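Local atomic coordinates of putative mandelate racemase (Salmonella typhimurium, PDB entry 2O56), a protein that probably acts as a magnesium-dependent hydro-lyase (dehydratase) of the enolase superfamily, although its substrate remains undefined. Residues A[247-252]-A[259-264]; A[283-288]-A[316-321]. One frame throughout, in Å; residues are numbered along the deposited sequence.

Interaction 1: residues A[247-252]-A[259-264]; sequences EEPVMP and KQVADK. With MG (magnesium ion), chain I.
The carboxylate of Glu-247 is gripped at both oxygens. OE2 binds the magnesium ion at 2.2 Å, while OE1 forms a salt bridge with Lys-172 NZ and accepts a hydrogen bond from Gln-294 NE2, so the group's rotation is fixed by three partners. The side chain reaches the metal almost fully stretched, with CG anti to the backbone N (chi1 173°) and the next bond anti as well (chi2 173°). Two waters, the nearer 2.2 Å from the magnesium ion, share the coordination with Glu-221 OE1 and Glu-273 OE1. Glu-248 OE1 stays 4.1 Å from the metal and is not a ligand in this chain; it forms a salt bridge with Arg-274 NH2. Acidic ligands carried at or just beyond the C-terminal ends of successive parallel strands mark the metal site of the enolase superfamily, here in the modified TIM-barrel domain. Residues 247-252 leave strand 246-247 of that barrel, the chain turning at Glu-248 with positive phi (44°), and then meet the helix that follows, which includes 259-264. This part of the contact is purely apolar. Val-261 points at the loop and divides its branches: CG1 lies 3.9 Å from Pro-249 CB and equally far from CG of the same ring, whereas CG2 approaches Val-250 CG1 at 4.3 Å. The proline and valine side chains meet obliquely, two ring carbons against one methyl. Leu-269 of the next strand also touches Val-261, and Ala-231 of helix 228-238 touches Pro-249, whose carbonyl O is hydrogen-bonded to Thr-226 OG1. Val-250 also packs on Asp-317 of a neighbouring subunit.

Interaction 2: residues A[283-288]-A[316-321]; sequences PFLENG and YDKTVQ
The C-terminal part of helix 277-286 passes the chain leading into strand 319-320, with the CA atoms of Leu-285 and Tyr-316 6.5 Å apart. Both pieces belong to the TIM-barrel-like domain, and the second includes the end of a Schellman motif: Asp-317, with positive phi (60°), is the C-prime residue that ends helix 302-314, Lys-318 N bonding back to Ala-313 O and Asp-317 N to His-314 O. Leu-285 carries the contact. Its CB stands over one face of the Tyr-316 ring, 3.9 Å from the centroid and 13° off the ring normal, which satisfies the geometry of a CH-pi contact. CD1 approaches the same ring at CD2 and CE2, while the other methyl, CD2, rests 3.8 Å from Lys-318 CG; thus the two branches are shared between the aromatic and the lysine's aliphatic stem. Met-312 and Ala-313 of helix 302-314 also touch Leu-285. The phenol of Tyr-316 leads out of the contact into the assembly: its OH is hydrogen-bonded to Glu-286 OE2 of a neighbouring subunit, whose own tyrosine returns the same bond to Glu-286 here. Lys-318 bends at its second torsion (chi2 -67°), which turns NZ back towards the carbonyls around it. NZ donates to Leu-290 O and, weakly, to Tyr-316 O at 3.2 Å. A water also lies between Leu-285 O and the lysine; its approach to Leu-285 O is implausibly short and so doubtful in length, whereas Lys-318 NZ donates to the water oxygen at 2.9 Å.

Overall arrangement
Along the chain the two contacts come in series. Interaction 1 closes first, folding the loop after strand 246-247 onto helix 255-264 within one beta-alpha unit. The chain then runs through strand 269-271 to helix 277-286, where interaction 2 opens; that contact spans strand 292-293 and helix 302-314 before closing ahead of strand 319-320. Neither encloses the other, yet they touch: Lys-259 NZ is hydrogen-bonded to Asn-287 O at 3.0 Å, and Phe-284 packs on Pro-252. Towards the metal, Gln-294 NE2 bonds both Glu-247 OE1 and Gln-321 OE1, linking the ends of segments 247-252 and 316-321 nearest the metal. Each contact also reaches a neighbouring subunit.

Interaction 1: residues A[247-252]-A[259-264]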
ATOM      1  N   GLU A 247      25.684  11.244   5.071  1.00 22.35           N
ATOM      2  CA  GLU A 247      25.793  11.356   3.611  1.00 22.80           C
ATOM      3  C   GLU A 247      26.117  10.017   2.941  1.00 23.91           C
ATOM      4  O   GLU A 247      27.041   9.304   3.343  1.00 22.97           O
ATOM      5  CB  GLU A 247      26.855  12.412   3.209  1.00 21.39           C
ATOM      6  CG  GLU A 247      27.125  12.440   1.724  1.00 25.78           C
ATOM      7  CD  GLU A 247      28.023  13.572   1.278  1.00 35.46           C
ATOM      8  OE1 GLU A 247      28.095  14.622   1.959  1.00 40.72           O
ATOM      9  OE2 GLU A 247      28.666  13.407   0.226  1.00 39.72           O
ATOM     10  N   GLU A 248      25.350   9.682   1.909  1.00 26.26           N
ATOM     11  CA  GLU A 248      25.528   8.431   1.180  1.00 21.05           C
ATOM     12  C   GLU A 248      25.763   7.186   2.040  1.00 20.51           C
ATOM     13  O   GLU A 248      26.749   6.473   1.829  1.00 25.37           O
ATOM     14  CB  GLU A 248      26.688   8.582   0.177  1.00 31.18           C
ATOM     15  CG  GLU A 248      26.348   9.447  -1.032  1.00 31.24           C
ATOM     16  CD  GLU A 248      27.173   9.089  -2.241  1.00 40.80           C
ATOM     17  OE1 GLU A 248      28.398   9.263  -2.169  1.00 37.57           O
ATOM     18  OE2 GLU A 248      26.601   8.635  -3.261  1.00 37.43           O
ATOM     19  N   PRO A 249      24.854   6.893   2.993  1.00 23.22           N
ATOM     20  CA  PRO A 249      25.085   5.699   3.807  1.00 22.47           C
ATOM     21  C   PRO A 249      25.085   4.420   2.942  1.00 25.25           C
ATOM     22  O   PRO A 249      25.719   3.422   3.276  1.00 22.01           O
ATOM     23  CB  PRO A 249      23.884   5.702   4.757  1.00 23.65           C
ATOM     24  CG  PRO A 249      22.821   6.491   4.041  1.00 28.18           C
ATOM     25  CD  PRO A 249      23.573   7.550   3.331  1.00 25.40           C
ATOM     26  N   VAL A 250      24.399   4.458   1.808  1.00 23.50           N
ATOM     27  CA  VAL A 250      24.269   3.260   0.992  1.00 18.45           C
ATOM     28  C   VAL A 250      24.133   3.752  -0.476  1.00 24.20           C
ATOM     29  O   VAL A 250      23.756   4.897  -0.716  1.00 25.19           O
ATOM     30  CB  VAL A 250      23.033   2.421   1.461  1.00 23.81           C
ATOM     31  CG1 VAL A 250      21.700   3.190   1.223  1.00 25.09           C
ATOM     32  CG2 VAL A 250      22.982   1.086   0.758  1.00 37.59           C
ATOM     33  N   MET A 251      24.499   2.918  -1.445  1.00 22.97           N
ATOM     34  CA  MET A 251      24.355   3.284  -2.862  1.00 25.20           C
ATOM     35  C   MET A 251      22.870   3.414  -3.246  1.00 26.02           C
ATOM     36  O   MET A 251      22.027   2.863  -2.549  1.00 26.75           O
ATOM     37  CB  MET A 251      25.060   2.238  -3.734  1.00 26.40           C
ATOM     38  CG  MET A 251      24.404   0.880  -3.758  1.00 28.95           C
ATOM     39  SD  MET A 251      25.372  -0.321  -4.712  1.00 27.82           S
ATOM     40  CE  MET A 251      24.411  -1.810  -4.442  1.00 22.75           C
ATOM     41  N   PRO A 252      22.552   4.141  -4.356  1.00 26.69           N
ATOM     42  CA  PRO A 252      21.169   4.417  -4.747  1.00 18.08           C
ATOM     43  C   PRO A 252      20.458   3.389  -5.632  1.00 24.35           C
ATOM     44  O   PRO A 252      19.306   3.610  -5.987  1.00 21.67           O
ATOM     45  CB  PRO A 252      21.293   5.744  -5.530  1.00 19.73           C
ATOM     46  CG  PRO A 252      22.645   5.730  -6.096  1.00 25.18           C
ATOM     47  CD  PRO A 252      23.509   4.816  -5.264  1.00 21.67           C
ATOM     48  N   LYS A 259      15.697   4.109   2.216  1.00 18.32           N
ATOM     49  CA  LYS A 259      14.541   4.158   3.107  1.00 20.08           C
ATOM     50  C   LYS A 259      14.747   3.323   4.374  1.00 27.08           C
ATOM     51  O   LYS A 259      14.405   3.771   5.476  1.00 25.36           O
ATOM     52  CB  LYS A 259      13.273   3.756   2.359  1.00 21.85           C
ATOM     53  CG  LYS A 259      11.948   3.973   3.093  1.00 23.13           C
ATOM     54  CD  LYS A 259      11.843   5.300   3.790  1.00 44.13           C
ATOM     55  CE  LYS A 259      10.511   5.420   4.534  1.00 51.86           C
ATOM     56  NZ  LYS A 259       9.349   5.026   3.692  1.00 48.45           N
ATOM     57  N   GLN A 260      15.332   2.137   4.233  1.00 24.07           N
ATOM     58  CA  GLN A 260      15.605   1.307   5.406  1.00 21.42           C
ATOM     59  C   GLN A 260      16.577   2.012   6.378  1.00 24.05           C
ATOM     60  O   GLN A 260      16.358   1.980   7.577  1.00 24.89           O
ATOM     61  CB  GLN A 260      16.099  -0.083   4.986  1.00 28.08           C
ATOM     62  CG  GLN A 260      16.457  -1.046   6.124  1.00 34.17           C
ATOM     63  CD  GLN A 260      15.266  -1.641   6.863  1.00 34.05           C
ATOM     64  OE1 GLN A 260      14.109  -1.369   6.552  1.00 31.07           O
ATOM     65  NE2 GLN A 260      15.562  -2.467   7.865  1.00 31.68           N
ATOM     66  N   VAL A 261      17.612   2.676   5.856  1.00 21.30           N
ATOM     67  CA  VAL A 261      18.538   3.440   6.702  1.00 24.21           C
ATOM     68  C   VAL A 261      17.793   4.590   7.405  1.00 22.81           C
ATOM     69  O   VAL A 261      17.902   4.744   8.611  1.00 24.62           O
ATOM     70  CB  VAL A 261      19.808   3.940   5.918  1.00 27.16           C
ATOM     71  CG1 VAL A 261      20.804   4.695   6.864  1.00 19.40           C
ATOM     72  CG2 VAL A 261      20.542   2.760   5.301  1.00 18.65           C
ATOM     73  N   ALA A 262      16.970   5.324   6.652  1.00 25.62           N
ATOM     74  CA  ALA A 262      16.171   6.437   7.186  1.00 20.92           C
ATOM     75  C   ALA A 262      15.280   5.992   8.345  1.00 28.27           C
ATOM     76  O   ALA A 262      15.168   6.693   9.357  1.00 26.86           O
ATOM     77  CB  ALA A 262      15.340   7.083   6.089  1.00 23.34           C
ATOM     78  N   ASP A 263      14.691   4.807   8.209  1.00 24.45           N
ATOM     79  CA  ASP A 263      13.796   4.253   9.232  1.00 24.88           C
ATOM     80  C   ASP A 263      14.522   3.942  10.547  1.00 24.87           C
ATOM     81  O   ASP A 263      13.956   4.109  11.624  1.00 25.51           O
ATOM     82  CB  ASP A 263      13.146   2.964   8.720  1.00 22.81           C
ATOM     83  CG  ASP A 263      12.095   3.220   7.640  1.00 33.62           C
ATOM     84  OD1 ASP A 263      11.727   4.394   7.434  1.00 30.19           O
ATOM     85  OD2 ASP A 263      11.629   2.241   7.013  1.00 30.28           O
ATOM     86  N   LYS A 264      15.764   3.477  10.444  1.00 28.72           N
ATOM     87  CA  LYS A 264      16.477   2.886  11.587  1.00 26.94           C
ATOM     88  C   LYS A 264      17.490   3.849  12.194  1.00 31.14           C
ATOM     89  O   LYS A 264      17.994   3.624  13.301  1.00 29.34           O
ATOM     90  CB  LYS A 264      17.169   1.585  11.164  1.00 31.96           C
ATOM     91  CG  LYS A 264      16.234   0.505  10.529  1.00 24.16           C
ATOM     92  CD  LYS A 264      14.954   0.295  11.369  1.00 27.66           C
ATOM     93  CE  LYS A 264      14.219  -1.004  10.997  1.00 26.92           C
ATOM     94  NZ  LYS A 264      13.252  -1.391  12.077  1.00 29.06           N
TER
HETATM   95 MG    MG I2001      30.355  12.684  -0.989  1.00 38.11          MG
HETATM   96  O   HOH W   1      31.511  14.474  -1.615  1.00 49.56           O
HETATM   97  O   HOH W   2      29.749  10.379  -0.643  1.00 40.13           O

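Interaction 2: residues A[283-288]-A[316-321]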
ATOM      1  N   PRO A 283      12.197   8.443  -6.942  1.00 19.16           N
ATOM      2  CA  PRO A 283      11.877   7.432  -5.912  1.00 23.04           C
ATOM      3  C   PRO A 283      12.308   7.797  -4.504  1.00 23.30           C
ATOM      4  O   PRO A 283      11.657   7.394  -3.534  1.00 27.89           O
ATOM      5  CB  PRO A 283      12.684   6.217  -6.350  1.00 18.96           C
ATOM      6  CG  PRO A 283      13.784   6.784  -7.176  1.00 20.63           C
ATOM      7  CD  PRO A 283      13.163   7.900  -7.918  1.00 19.56           C
ATOM      8  N   PHE A 284      13.396   8.545  -4.386  1.00 22.67           N
ATOM      9  CA  PHE A 284      13.845   9.061  -3.072  1.00 21.50           C
ATOM     10  C   PHE A 284      12.946  10.156  -2.517  1.00 28.24           C
ATOM     11  O   PHE A 284      12.867  10.381  -1.292  1.00 24.19           O
ATOM     12  CB  PHE A 284      15.281   9.565  -3.204  1.00 22.05           C
ATOM     13  CG  PHE A 284      16.229   8.497  -3.600  1.00 22.97           C
ATOM     14  CD1 PHE A 284      16.736   7.621  -2.641  1.00 18.45           C
ATOM     15  CD2 PHE A 284      16.562   8.307  -4.931  1.00 20.12           C
ATOM     16  CE1 PHE A 284      17.596   6.581  -2.998  1.00 22.80           C
ATOM     17  CE2 PHE A 284      17.414   7.260  -5.305  1.00 20.73           C
ATOM     18  CZ  PHE A 284      17.942   6.403  -4.324  1.00 19.47           C
ATOM     19  N   LEU A 285      12.280  10.865  -3.414  1.00 23.28           N
ATOM     20  CA  LEU A 285      11.326  11.890  -2.984  1.00 27.67           C
ATOM     21  C   LEU A 285      10.040  11.214  -2.548  1.00 27.73           C
ATOM     22  O   LEU A 285       9.483  11.547  -1.507  1.00 26.44           O
ATOM     23  CB  LEU A 285      11.054  12.899  -4.101  1.00 25.12           C
ATOM     24  CG  LEU A 285      12.266  13.687  -4.601  1.00 24.49           C
ATOM     25  CD1 LEU A 285      11.837  14.530  -5.778  1.00 22.58           C
ATOM     26  CD2 LEU A 285      12.802  14.563  -3.530  1.00 29.25           C
ATOM     27  N   GLU A 286       9.596  10.243  -3.338  1.00 23.73           N
ATOM     28  CA  GLU A 286       8.376   9.504  -3.039  1.00 25.36           C
ATOM     29  C   GLU A 286       8.479   8.615  -1.811  1.00 30.18           C
ATOM     30  O   GLU A 286       7.503   8.451  -1.098  1.00 25.70           O
ATOM     31  CB  GLU A 286       7.905   8.720  -4.267  1.00 30.31           C
ATOM     32  CG  GLU A 286       7.361   9.650  -5.356  1.00 33.29           C
ATOM     33  CD  GLU A 286       6.811   8.910  -6.557  1.00 45.77           C
ATOM     34  OE1 GLU A 286       6.552   7.691  -6.464  1.00 53.18           O
ATOM     35  OE2 GLU A 286       6.648   9.553  -7.609  1.00 40.93           O
ATOM     36  N   ASN A 287       9.658   8.064  -1.548  1.00 23.03           N
ATOM     37  CA  ASN A 287       9.813   7.164  -0.420  1.00 22.39           C
ATOM     38  C   ASN A 287      10.237   7.867   0.877  1.00 24.72           C
ATOM     39  O   ASN A 287      10.307   7.243   1.925  1.00 25.61           O
ATOM     40  CB  ASN A 287      10.663   5.910  -0.767  1.00 24.21           C
ATOM     41  CG  ASN A 287      12.194   6.147  -0.749  1.00 25.90           C
ATOM     42  OD1 ASN A 287      12.682   7.226  -0.459  1.00 21.38           O
ATOM     43  ND2 ASN A 287      12.947   5.094  -1.060  1.00 16.39           N
ATOM     44  N   GLY A 288      10.513   9.163   0.791  1.00 22.28           N
ATOM     45  CA  GLY A 288      10.796   9.986   1.988  1.00 22.02           C
ATOM     46  C   GLY A 288      12.124   9.694   2.658  1.00 23.72           C
ATOM     47  O   GLY A 288      12.332  10.063   3.824  1.00 25.00           O
ATOM     48  N   TYR A 316       8.769  18.422  -1.396  1.00 20.01           N
ATOM     49  CA  TYR A 316       8.907  17.352  -0.402  1.00 18.67           C
ATOM     50  C   TYR A 316       9.818  17.851   0.700  1.00 19.76           C
ATOM     51  O   TYR A 316      10.371  17.061   1.461  1.00 24.70           O
ATOM     52  CB  TYR A 316       9.524  16.098  -1.043  1.00 18.36           C
ATOM     53  CG  TYR A 316       8.671  15.529  -2.172  1.00 22.97           C
ATOM     54  CD1 TYR A 316       7.702  14.577  -1.914  1.00 23.77           C
ATOM     55  CD2 TYR A 316       8.824  15.984  -3.478  1.00 20.53           C
ATOM     56  CE1 TYR A 316       6.908  14.077  -2.940  1.00 24.08           C
ATOM     57  CE2 TYR A 316       8.037  15.488  -4.524  1.00 23.29           C
ATOM     58  CZ  TYR A 316       7.085  14.532  -4.239  1.00 25.53           C
ATOM     59  OH  TYR A 316       6.307  14.009  -5.243  1.00 27.11           O
ATOM     60  N   ASP A 317       9.973  19.171   0.769  1.00 21.28           N
ATOM     61  CA  ASP A 317      10.723  19.821   1.839  1.00 23.21           C
ATOM     62  C   ASP A 317      12.176  19.369   1.898  1.00 26.24           C
ATOM     63  O   ASP A 317      12.726  19.191   2.993  1.00 26.57           O
ATOM     64  CB  ASP A 317      10.064  19.548   3.197  1.00 22.76           C
ATOM     65  CG  ASP A 317       8.915  20.492   3.498  1.00 35.18           C
ATOM     66  OD1 ASP A 317       8.349  21.079   2.552  1.00 35.95           O
ATOM     67  OD2 ASP A 317       8.572  20.642   4.692  1.00 33.45           O
ATOM     68  N   LYS A 318      12.807  19.175   0.743  1.00 19.66           N
ATOM     69  CA  LYS A 318      14.249  18.896   0.745  1.00 21.42           C
ATOM     70  C   LYS A 318      15.019  20.178   0.593  1.00 21.73           C
ATOM     71  O   LYS A 318      14.563  21.150  -0.030  1.00 23.66           O
ATOM     72  CB  LYS A 318      14.708  17.855  -0.298  1.00 21.73           C
ATOM     73  CG  LYS A 318      13.748  16.689  -0.532  1.00 25.26           C
ATOM     74  CD  LYS A 318      13.646  15.806   0.670  1.00 33.19           C
ATOM     75  CE  LYS A 318      12.624  14.712   0.457  1.00 26.95           C
ATOM     76  NZ  LYS A 318      12.023  14.323   1.775  1.00 26.31           N
ATOM     77  N   THR A 319      16.180  20.201   1.227  1.00 25.77           N
ATOM     78  CA  THR A 319      17.120  21.281   1.010  1.00 22.06           C
ATOM     79  C   THR A 319      18.324  20.731   0.249  1.00 26.72           C
ATOM     80  O   THR A 319      18.471  19.517   0.098  1.00 27.20           O
ATOM     81  CB  THR A 319      17.553  21.928   2.319  1.00 22.07           C
ATOM     82  OG1 THR A 319      18.067  20.917   3.187  1.00 29.03           O
ATOM     83  CG2 THR A 319      16.380  22.597   2.971  1.00 25.90           C
ATOM     84  N   VAL A 320      19.137  21.635  -0.281  1.00 23.10           N
ATOM     85  CA  VAL A 320      20.084  21.287  -1.326  1.00 23.60           C
ATOM     86  C   VAL A 320      21.484  21.709  -0.915  1.00 27.35           C
ATOM     87  O   VAL A 320      21.714  22.863  -0.544  1.00 28.82           O
ATOM     88  CB  VAL A 320      19.723  21.961  -2.653  1.00 22.48           C
ATOM     89  CG1 VAL A 320      20.704  21.561  -3.746  1.00 25.67           C
ATOM     90  CG2 VAL A 320      18.279  21.624  -3.050  1.00 16.18           C
ATOM     91  N   GLN A 321      22.408  20.757  -0.976  1.00 25.69           N
ATOM     92  CA  GLN A 321      23.826  21.046  -0.968  1.00 23.40           C
ATOM     93  C   GLN A 321      24.396  20.493  -2.263  1.00 23.12           C
ATOM     94  O   GLN A 321      24.552  19.291  -2.379  1.00 24.16           O
ATOM     95  CB  GLN A 321      24.492  20.318   0.213  1.00 20.00           C
ATOM     96  CG  GLN A 321      26.029  20.458   0.191  1.00 26.15           C
ATOM     97  CD  GLN A 321      26.754  19.136   0.226  1.00 25.19           C
ATOM     98  OE1 GLN A 321      26.758  18.436   1.248  1.00 26.82           O
ATOM     99  NE2 GLN A 321      27.405  18.798  -0.868  1.00 26.33           N
TER
HETATM  100  O   HOH W   3       9.873  12.878   0.573  1.00 22.94           O